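Local coordinates for DUF4440 domain-containing protein (Prochlorococcus marinus, PDB 3HZP) that is of unknown function but has an NTF2-like fold, a curved sheet packed against helices, and pairs with a second copy of itself, at residues F33-P38 against K46-M51; G85-Y90 against Q94-P99; S103-I108 against W112-M117. All coordinates share one frame; numbering follows the deposited sequence.

Contact 1 (F33-P38 against K46-M51)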
loop_
_atom_site.group_PDB
_atom_site.type_symbol
_atom_site.label_atom_id
_atom_site.label_comp_id
_atom_site.label_asym_id
_atom_site.label_seq_id
_atom_site.Cartn_x
_atom_site.Cartn_y
_atom_site.Cartn_z
ATOM N N PHE A 33 5.868 -10.428 -7.009
ATOM C CA PHE A 33 4.879 -10.052 -5.997
ATOM C C PHE A 33 5.454 -10.171 -4.597
ATOM O O PHE A 33 6.123 -11.136 -4.272
ATOM C CB PHE A 33 3.698 -11.004 -6.089
ATOM C CG PHE A 33 2.727 -10.883 -4.938
ATOM C CD1 PHE A 33 1.714 -9.974 -4.972
ATOM C CD2 PHE A 33 2.832 -11.695 -3.831
ATOM C CE1 PHE A 33 0.847 -9.819 -3.911
ATOM C CE2 PHE A 33 1.951 -11.537 -2.749
ATOM C CZ PHE A 33 0.962 -10.636 -2.796
ATOM N N LEU A 34 5.105 -9.194 -3.757
ATOM C CA LEU A 34 5.226 -9.324 -2.313
ATOM C C LEU A 34 3.951 -8.821 -1.659
ATOM O O LEU A 34 3.258 -7.963 -2.198
ATOM C CB LEU A 34 6.423 -8.555 -1.763
ATOM C CG LEU A 34 7.783 -8.981 -2.229
ATOM C CD1 LEU A 34 8.883 -7.975 -1.841
ATOM C CD2 LEU A 34 8.167 -10.366 -1.703
ATOM N N PHE A 35 3.683 -9.366 -0.486
ATOM C CA PHE A 35 2.588 -8.986 0.394
ATOM C C PHE A 35 3.184 -8.244 1.573
ATOM O O PHE A 35 4.039 -8.804 2.284
ATOM C CB PHE A 35 1.867 -10.264 0.889
ATOM C CG PHE A 35 0.734 -10.012 1.831
ATOM C CD1 PHE A 35 -0.536 -9.807 1.347
ATOM C CD2 PHE A 35 0.949 -10.006 3.205
ATOM C CE1 PHE A 35 -1.596 -9.578 2.221
ATOM C CE2 PHE A 35 -0.128 -9.805 4.084
ATOM C CZ PHE A 35 -1.362 -9.612 3.577
ATOM N N ILE A 36 2.807 -6.983 1.754
ATOM C CA ILE A 36 3.353 -6.131 2.814
ATOM C C ILE A 36 2.429 -6.165 4.000
ATOM O O ILE A 36 1.297 -5.733 3.929
ATOM C CB ILE A 36 3.612 -4.701 2.335
ATOM C CG1 ILE A 36 4.470 -4.681 1.069
ATOM C CG2 ILE A 36 4.278 -3.889 3.442
ATOM C CD1 ILE A 36 5.789 -5.483 1.158
ATOM N N ARG A 37 2.923 -6.765 5.081
ATOM C CA ARG A 37 2.197 -6.870 6.341
ATOM C C ARG A 37 2.054 -5.507 7.019
ATOM O O ARG A 37 2.774 -4.536 6.669
ATOM C CB ARG A 37 2.928 -7.834 7.255
ATOM C CG ARG A 37 2.908 -9.264 6.763
ATOM C CD ARG A 37 3.778 -10.165 7.663
ATOM N NE ARG A 37 5.155 -10.126 7.227
ATOM C CZ ARG A 37 6.120 -10.919 7.689
ATOM N NH1 ARG A 37 5.861 -11.759 8.678
ATOM N NH2 ARG A 37 7.340 -10.859 7.154
ATOM N N PRO A 38 1.175 -5.416 8.025
ATOM C CA PRO A 38 1.006 -4.141 8.717
ATOM C C PRO A 38 2.301 -3.582 9.300
ATOM O O PRO A 38 2.445 -2.351 9.393
ATOM C CB PRO A 38 0.011 -4.488 9.833
ATOM C CG PRO A 38 -0.834 -5.573 9.221
ATOM C CD PRO A 38 0.184 -6.401 8.502
ATOM N N LYS A 46 5.096 -17.880 -1.087
ATOM C CA LYS A 46 5.284 -19.065 -0.253
ATOM C C LYS A 46 5.224 -18.718 1.225
ATOM O O LYS A 46 4.617 -19.441 2.006
ATOM C CB LYS A 46 6.601 -19.767 -0.627
ATOM C CG LYS A 46 6.885 -21.031 0.159
ATOM C CD LYS A 46 5.712 -21.956 0.148
ATOM N N GLY A 47 5.835 -17.610 1.596
ATOM C CA GLY A 47 5.746 -17.117 2.965
ATOM C C GLY A 47 4.314 -16.893 3.397
ATOM O O GLY A 47 3.920 -17.206 4.541
ATOM N N PHE A 48 3.506 -16.348 2.491
ATOM C CA PHE A 48 2.095 -16.119 2.790
ATOM C C PHE A 48 1.380 -17.465 3.002
ATOM O O PHE A 48 0.616 -17.637 3.946
ATOM C CB PHE A 48 1.448 -15.290 1.687
ATOM C CG PHE A 48 0.030 -14.877 1.988
ATOM C CD1 PHE A 48 -0.206 -13.721 2.662
ATOM C CD2 PHE A 48 -1.029 -15.631 1.557
ATOM C CE1 PHE A 48 -1.475 -13.308 2.947
ATOM C CE2 PHE A 48 -2.321 -15.240 1.822
ATOM C CZ PHE A 48 -2.552 -14.077 2.533
ATOM N N GLU A 49 1.642 -18.428 2.129
ATOM C CA GLU A 49 1.002 -19.710 2.257
ATOM C C GLU A 49 1.429 -20.378 3.563
ATOM O O GLU A 49 0.625 -21.046 4.197
ATOM C CB GLU A 49 1.356 -20.601 1.079
ATOM C CG GLU A 49 0.579 -21.920 1.058
ATOM C CD GLU A 49 1.216 -22.963 0.166
ATOM O OE1 GLU A 49 2.417 -23.236 0.343
ATOM O OE2 GLU A 49 0.503 -23.489 -0.705
ATOM N N ASN A 50 2.684 -20.182 3.946
ATOM C CA ASN A 50 3.215 -20.821 5.174
ATOM C C ASN A 50 2.480 -20.352 6.422
ATOM O O ASN A 50 2.342 -21.095 7.405
ATOM C CB ASN A 50 4.711 -20.574 5.335
ATOM C CG ASN A 50 5.571 -21.422 4.399
ATOM O OD1 ASN A 50 5.109 -22.372 3.768
ATOM N ND2 ASN A 50 6.827 -21.041 4.290
HETATM N N MSE A 51 1.973 -19.130 6.382
HETATM C CA MSE A 51 1.303 -18.562 7.518
HETATM C C MSE A 51 0.008 -19.314 7.717
HETATM O O MSE A 51 -0.371 -19.671 8.836
HETATM C CB MSE A 51 1.039 -17.088 7.220
HETATM C CG MSE A 51 0.521 -16.279 8.352
HETATM SE SE MSE A 51 0.661 -14.420 7.882
HETATM C CE MSE A 51 -0.127 -14.465 6.162
#
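Phe48, on helix 45-52, turns an edge of its ring onto the face of Phe35, from the short strand 35-36, in a T-shaped aromatic pair that seats this helix over the concave sheet of the NTF2-like fold. The ring centroids are 4.8 Å apart and the planes meet at 59°, so the edge comes down tilted rather than upright. The leading atom is Phe48 CE1, which stands 3.7 Å above the Phe35 plane and almost over the ring centre. All six Phe35 ring carbons are therefore nearly equidistant from it, Phe35 CZ being 3.8 Å from Phe48 CE1. Behind it, Phe48 CD1 reaches the root of the ring, 3.9 Å from Phe35 CG. Both side chains leave their backbones toward the other segment and cross at an angle: Phe35 has CG opposite its own backbone N (chi1 179°), and Phe48 takes the same rotamer (chi1 -174°), which lets the rings bridge backbones whose CA atoms are 7.5 Å apart at Phe35 and Phe48. No hydrogen bond joins the two segments, and the meeting is purely apolar and buried. Phe25 of helix 24-28 extends the aromatic cluster, giving Phe48 a second edge-to-face partner, stacking on Phe33 and touching Phe35. Trp52 also meets the Phe48 ring. A pentaethylene glycol, probably from the crystallisation liquor, lies about 3 Å from the Phe35 side chain, consistent with a pocket beside the cluster. Within the helix, the turn following Phe48 is tied by Met51 N, 3.2 Å from Phe48 O.

Contact 2 (G85-Y90 against Q94-P99)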
loop_
_atom_site.group_PDB
_atom_site.type_symbol
_atom_site.label_atom_id
_atom_site.label_comp_id
_atom_site.label_asym_id
_atom_site.label_seq_id
_atom_site.Cartn_x
_atom_site.Cartn_y
_atom_site.Cartn_z
ATOM N N GLY A 85 -12.939 -7.611 4.732
ATOM C CA GLY A 85 -13.536 -7.974 6.019
ATOM C C GLY A 85 -13.411 -9.464 6.243
ATOM O O GLY A 85 -13.911 -10.233 5.424
ATOM N N SER A 86 -12.697 -9.881 7.296
ATOM C CA SER A 86 -12.478 -11.278 7.567
ATOM C C SER A 86 -12.785 -11.636 8.988
ATOM O O SER A 86 -12.740 -10.796 9.892
ATOM C CB SER A 86 -11.036 -11.694 7.329
ATOM O OG SER A 86 -10.665 -11.402 6.009
ATOM N N LYS A 87 -13.102 -12.920 9.175
ATOM C CA LYS A 87 -13.155 -13.527 10.478
ATOM C C LYS A 87 -12.186 -14.686 10.494
ATOM O O LYS A 87 -12.178 -15.474 9.567
ATOM C CB LYS A 87 -14.580 -14.025 10.783
ATOM C CG LYS A 87 -15.614 -12.919 10.807
ATOM C CD LYS A 87 -17.028 -13.426 11.116
ATOM C CE LYS A 87 -17.984 -12.281 11.338
ATOM N NZ LYS A 87 -17.794 -11.689 12.726
ATOM N N PHE A 88 -11.340 -14.779 11.521
ATOM C CA PHE A 88 -10.408 -15.868 11.581
ATOM C C PHE A 88 -10.226 -16.310 13.004
ATOM O O PHE A 88 -10.507 -15.571 13.921
ATOM C CB PHE A 88 -9.088 -15.465 10.950
ATOM C CG PHE A 88 -8.328 -14.436 11.712
ATOM C CD1 PHE A 88 -8.547 -13.084 11.493
ATOM C CD2 PHE A 88 -7.342 -14.808 12.593
ATOM C CE1 PHE A 88 -7.820 -12.121 12.188
ATOM C CE2 PHE A 88 -6.618 -13.862 13.291
ATOM C CZ PHE A 88 -6.851 -12.513 13.082
ATOM N N THR A 89 -9.812 -17.548 13.168
ATOM C CA THR A 89 -9.475 -18.098 14.467
ATOM C C THR A 89 -7.944 -18.160 14.527
ATOM O O THR A 89 -7.277 -18.489 13.542
ATOM C CB THR A 89 -10.123 -19.495 14.679
ATOM O OG1 THR A 89 -11.537 -19.336 14.842
ATOM C CG2 THR A 89 -9.560 -20.197 15.931
ATOM N N TYR A 90 -7.384 -17.810 15.680
ATOM C CA TYR A 90 -5.941 -17.928 15.869
ATOM C C TYR A 90 -5.687 -18.478 17.243
ATOM O O TYR A 90 -6.133 -17.894 18.234
ATOM C CB TYR A 90 -5.282 -16.558 15.728
ATOM C CG TYR A 90 -3.775 -16.561 15.916
ATOM C CD1 TYR A 90 -2.944 -17.261 15.053
ATOM C CD2 TYR A 90 -3.190 -15.834 16.943
ATOM C CE1 TYR A 90 -1.562 -17.253 15.217
ATOM C CE2 TYR A 90 -1.816 -15.810 17.113
ATOM C CZ TYR A 90 -1.006 -16.516 16.250
ATOM O OH TYR A 90 0.367 -16.491 16.430
ATOM N N GLN A 94 -11.417 -16.284 18.193
ATOM C CA GLN A 94 -11.945 -15.654 16.985
ATOM C C GLN A 94 -11.655 -14.171 16.999
ATOM O O GLN A 94 -11.750 -13.495 18.031
ATOM C CB GLN A 94 -13.458 -15.832 16.774
ATOM C CG GLN A 94 -13.874 -15.696 15.252
ATOM C CD GLN A 94 -15.060 -14.759 14.998
ATOM O OE1 GLN A 94 -16.204 -15.208 14.850
ATOM N NE2 GLN A 94 -14.784 -13.448 14.937
ATOM N N ASN A 95 -11.326 -13.682 15.821
ATOM C CA ASN A 95 -11.021 -12.287 15.585
ATOM C C ASN A 95 -11.733 -11.784 14.343
ATOM O O ASN A 95 -11.902 -12.531 13.398
ATOM C CB ASN A 95 -9.539 -12.167 15.300
ATOM C CG ASN A 95 -8.695 -12.546 16.473
ATOM O OD1 ASN A 95 -8.493 -11.735 17.380
ATOM N ND2 ASN A 95 -8.195 -13.788 16.476
ATOM N N ASP A 96 -12.121 -10.515 14.358
ATOM C CA ASP A 96 -12.566 -9.796 13.186
ATOM C C ASP A 96 -11.350 -9.007 12.686
ATOM O O ASP A 96 -10.481 -8.606 13.487
ATOM C CB ASP A 96 -13.704 -8.822 13.517
ATOM C CG ASP A 96 -15.016 -9.528 13.882
ATOM O OD1 ASP A 96 -15.322 -10.571 13.309
ATOM O OD2 ASP A 96 -15.749 -9.005 14.743
ATOM N N ASP A 97 -11.284 -8.793 11.381
ATOM C CA ASP A 97 -10.166 -8.101 10.778
ATOM C C ASP A 97 -10.731 -7.235 9.658
ATOM O O ASP A 97 -11.478 -7.719 8.787
ATOM C CB ASP A 97 -9.197 -9.151 10.215
ATOM C CG ASP A 97 -7.920 -8.569 9.695
ATOM O OD1 ASP A 97 -7.229 -7.821 10.407
ATOM O OD2 ASP A 97 -7.577 -8.938 8.554
ATOM N N LEU A 98 -10.350 -5.967 9.645
ATOM C CA LEU A 98 -10.897 -5.003 8.707
ATOM C C LEU A 98 -9.830 -4.028 8.224
ATOM O O LEU A 98 -9.873 -2.842 8.603
ATOM C CB LEU A 98 -12.057 -4.250 9.378
ATOM C CG LEU A 98 -12.978 -3.529 8.434
ATOM C CD1 LEU A 98 -13.836 -4.521 7.617
ATOM C CD2 LEU A 98 -13.878 -2.593 9.268
ATOM N N PRO A 99 -8.828 -4.511 7.471
ATOM C CA PRO A 99 -7.792 -3.608 6.942
ATOM C C PRO A 99 -8.240 -2.878 5.664
ATOM O O PRO A 99 -9.115 -3.330 4.903
ATOM C CB PRO A 99 -6.658 -4.539 6.584
ATOM C CG PRO A 99 -7.367 -5.823 6.208
ATOM C CD PRO A 99 -8.501 -5.905 7.153
HETATM O O HOH W 1 -9.305 -9.057 6.492
#
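Phe88 lays its ring over the side chain of Asn95, its hydrogen-bonded partner in the antiparallel hairpin of strands 77-90 and 93-108, part of the NTF2-like sheet. Asn95 CB makes a CH-pi contact 3.7 Å from the Phe88 centroid, and the amide runs on beneath the rim with its plane 25° from the ring, Asn95 ND2 lying 3.6 Å from Phe88 CE2. The ring gets there by taking the crowded position, CG between backbone N and carbonyl carbon (chi1 68°), which swings it across the neighbouring strand; its edge then meets Asp97 CB, 3.8 Å from Phe88 CE1. With an alanine here, Asn95 CB and Asp97 CB would probably lose their apolar cover, and the Asn95 amide would be freer to turn. On the other face Lys87 and Asp96 run side by side, and the lysine's final bend (chi4 -78°) brings Lys87 NZ to the syn side of Asp96 OD1 in a salt bridge of 2.8 Å. Gln94 NE2 adds a weak bond to that same oxygen. Back on the Phe88 face, Asp97 OD2 is in a salt bridge with Arg119 and also holds a water 2.7 Å away, which in turn lies 2.8 Å from Ser86 OG.

Contact 3 (S103-I108 against W112-M117)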
loop_
_atom_site.group_PDB
_atom_site.type_symbol
_atom_site.label_atom_id
_atom_site.label_comp_id
_atom_site.label_asym_id
_atom_site.label_seq_id
_atom_site.Cartn_x
_atom_site.Cartn_y
_atom_site.Cartn_z
ATOM N N SER A 103 -3.874 -2.900 -3.714
ATOM C CA SER A 103 -3.414 -3.986 -4.595
ATOM C C SER A 103 -3.122 -3.426 -5.967
ATOM O O SER A 103 -3.799 -2.486 -6.427
ATOM C CB SER A 103 -4.432 -5.112 -4.644
ATOM O OG SER A 103 -5.675 -4.731 -5.291
ATOM N N ILE A 104 -2.130 -3.996 -6.633
ATOM C CA ILE A 104 -1.752 -3.631 -7.980
ATOM C C ILE A 104 -1.769 -4.913 -8.816
ATOM O O ILE A 104 -1.374 -5.977 -8.320
ATOM C CB ILE A 104 -0.367 -3.003 -8.038
ATOM C CG1 ILE A 104 -0.268 -1.821 -7.075
ATOM C CG2 ILE A 104 0.034 -2.689 -9.457
ATOM C CD1 ILE A 104 -1.179 -0.728 -7.424
ATOM N N PHE A 105 -2.274 -4.813 -10.041
ATOM C CA PHE A 105 -2.420 -5.912 -10.981
ATOM C C PHE A 105 -1.670 -5.581 -12.271
ATOM O O PHE A 105 -1.581 -4.408 -12.660
ATOM C CB PHE A 105 -3.902 -6.109 -11.294
ATOM C CG PHE A 105 -4.662 -6.723 -10.157
ATOM C CD1 PHE A 105 -5.091 -6.001 -9.082
ATOM C CD2 PHE A 105 -4.932 -8.077 -10.221
ATOM C CE1 PHE A 105 -5.754 -6.723 -8.007
ATOM C CE2 PHE A 105 -5.574 -8.722 -9.245
ATOM C CZ PHE A 105 -5.964 -8.058 -8.156
ATOM N N LYS A 106 -1.150 -6.624 -12.924
ATOM C CA LYS A 106 -0.540 -6.506 -14.228
ATOM C C LYS A 106 -1.006 -7.617 -15.103
ATOM O O LYS A 106 -1.258 -8.733 -14.635
ATOM C CB LYS A 106 0.997 -6.560 -14.099
ATOM C CG LYS A 106 1.599 -5.315 -13.431
ATOM C CD LYS A 106 3.101 -5.199 -13.679
ATOM C CE LYS A 106 3.794 -6.386 -13.042
ATOM N NZ LYS A 106 5.338 -6.258 -13.114
ATOM N N LYS A 107 -1.112 -7.349 -16.401
ATOM C CA LYS A 107 -1.411 -8.392 -17.363
ATOM C C LYS A 107 -0.108 -9.036 -17.834
ATOM O O LYS A 107 0.867 -8.328 -18.225
ATOM C CB LYS A 107 -2.139 -7.787 -18.557
ATOM C CG LYS A 107 -3.564 -7.997 -18.558
ATOM C CD LYS A 107 -4.202 -7.656 -19.917
ATOM C CE LYS A 107 -5.646 -7.264 -19.726
ATOM N NZ LYS A 107 -6.411 -7.206 -21.006
ATOM N N ILE A 108 -0.050 -10.351 -17.758
ATOM C CA ILE A 108 1.125 -11.113 -18.173
ATOM C C ILE A 108 0.573 -12.147 -19.137
ATOM O O ILE A 108 -0.355 -12.895 -18.805
ATOM C CB ILE A 108 1.768 -11.814 -16.985
ATOM C CG1 ILE A 108 2.170 -10.810 -15.871
ATOM C CG2 ILE A 108 2.934 -12.684 -17.440
ATOM C CD1 ILE A 108 3.049 -9.698 -16.330
ATOM N N TRP A 112 -4.652 -11.312 -16.273
ATOM C CA TRP A 112 -4.453 -10.508 -15.099
ATOM C C TRP A 112 -3.858 -11.307 -13.953
ATOM O O TRP A 112 -4.345 -12.404 -13.633
ATOM C CB TRP A 112 -5.785 -9.868 -14.639
ATOM C CG TRP A 112 -6.246 -8.775 -15.494
ATOM C CD1 TRP A 112 -7.327 -8.786 -16.337
ATOM C CD2 TRP A 112 -5.697 -7.461 -15.595
ATOM N NE1 TRP A 112 -7.456 -7.582 -16.970
ATOM C CE2 TRP A 112 -6.470 -6.741 -16.526
ATOM C CE3 TRP A 112 -4.618 -6.833 -15.010
ATOM C CZ2 TRP A 112 -6.191 -5.426 -16.860
ATOM C CZ3 TRP A 112 -4.367 -5.544 -15.316
ATOM C CH2 TRP A 112 -5.137 -4.852 -16.236
ATOM N N LYS A 113 -2.853 -10.731 -13.305
ATOM C CA LYS A 113 -2.215 -11.311 -12.136
ATOM C C LYS A 113 -2.011 -10.232 -11.079
ATOM O O LYS A 113 -1.811 -9.072 -11.389
ATOM C CB LYS A 113 -0.852 -11.943 -12.483
ATOM C CG LYS A 113 -0.995 -13.086 -13.464
ATOM C CD LYS A 113 0.308 -13.782 -13.715
ATOM C CE LYS A 113 0.679 -14.708 -12.580
ATOM N NZ LYS A 113 1.766 -15.714 -12.939
ATOM N N VAL A 114 -2.100 -10.614 -9.814
ATOM C CA VAL A 114 -1.811 -9.658 -8.751
ATOM C C VAL A 114 -0.281 -9.483 -8.664
ATOM O O VAL A 114 0.452 -10.487 -8.693
ATOM C CB VAL A 114 -2.492 -10.074 -7.438
ATOM C CG1 VAL A 114 -1.936 -11.408 -6.887
ATOM C CG2 VAL A 114 -2.370 -8.958 -6.411
ATOM N N ALA A 115 0.182 -8.224 -8.665
ATOM C CA ALA A 115 1.553 -7.805 -8.706
ATOM C C ALA A 115 2.061 -7.286 -7.375
ATOM O O ALA A 115 3.277 -7.256 -7.151
ATOM C CB ALA A 115 1.761 -6.736 -9.787
ATOM N N TRP A 116 1.165 -6.821 -6.513
ATOM C CA TRP A 116 1.594 -6.179 -5.256
ATOM C C TRP A 116 0.394 -6.067 -4.350
ATOM O O TRP A 116 -0.725 -5.832 -4.791
ATOM C CB TRP A 116 2.165 -4.781 -5.506
ATOM C CG TRP A 116 2.895 -4.253 -4.368
ATOM C CD1 TRP A 116 2.462 -3.313 -3.475
ATOM C CD2 TRP A 116 4.225 -4.593 -3.980
ATOM N NE1 TRP A 116 3.435 -3.087 -2.525
ATOM C CE2 TRP A 116 4.522 -3.851 -2.806
ATOM C CE3 TRP A 116 5.186 -5.452 -4.499
ATOM C CZ2 TRP A 116 5.729 -3.954 -2.164
ATOM C CZ3 TRP A 116 6.410 -5.545 -3.857
ATOM C CH2 TRP A 116 6.659 -4.783 -2.703
HETATM N N MSE A 117 0.604 -6.206 -3.052
HETATM C CA MSE A 117 -0.464 -5.962 -2.083
HETATM C C MSE A 117 0.137 -5.508 -0.741
HETATM O O MSE A 117 1.032 -6.176 -0.233
HETATM C CB MSE A 117 -1.297 -7.217 -1.867
HETATM C CG MSE A 117 -2.463 -7.044 -0.894
HETATM SE SE MSE A 117 -3.591 -8.614 -0.695
HETATM C CE MSE A 117 -4.358 -8.539 -2.499
#
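Strands 103-108 and 112-117 pair antiparallel, their axes 4.3 Å apart, and a classic beta bulge sets Ala115 and Trp116 together opposite Ile104. Ile104 O takes both of their amides from the same face of its plane, Ala115 N at 2.8 Å and Trp116 N less straight at 3.2 Å. Beyond the bulge, Lys106 and Lys113 form a regular hydrogen-bonded pair. One face of the hairpin carries Phe105 and Trp112. Lys107 lies across the Trp112 indole, its CG over the middle of the six-membered ring at 3.7 Å from that centroid, and its chain, extended beyond CG, carries CE on to 3.3 Å from Trp112 NE1. Trp112 NE1 itself bonds to Glu7. The other end of the indole touches Phe105, Trp112 CE3 being 3.9 Å from Phe105 CB, while the Phe105 ring sits off-centre against Val114 CA and touches Ile8, Ile11 and Leu12 of helix 4-15. On the opposite face Ile104 CB meets Trp116 CB at 4.0 Å. Lys106 bends at chi3 (-63°), folding back so that CG and CE both rest on the methyl of Ala115, each 3.9 Å from Ala115 CB. From there Lys106 NZ reaches a salt bridge with Glu71 of the second subunit, and Trp116 NE1 bonds to Thr102 of the same subunit. The hairpin thus sets Phe105 and Trp112 against helix 4-15, while Ile104, Lys106 and Trp116 meet the second subunit through apolar packing and two polar ends, Lys106 NZ and Trp116 NE1.

From the N terminus, contact 1 comes first and spans seven intervening residues, which include strand 42-43, bringing helix 45-52 over strand 35-36. Contacts 2 and 3 follow in series, each closing a beta hairpin over a two-residue turn, so none of the three encloses or crosses another. Strand 93-108 is shared: its start pairs with strand 77-90 in contact 2 and its end with strand 111-119 in contact 3, their centres about 24 Å apart on opposite sides of the chain's centre. Contact 1 joins contact 3 directly through the sheet, where Ile36 N lies 2.8 Å from Met117 O, a probable hydrogen bond. Contacts 1 and 3 also touch the second subunit.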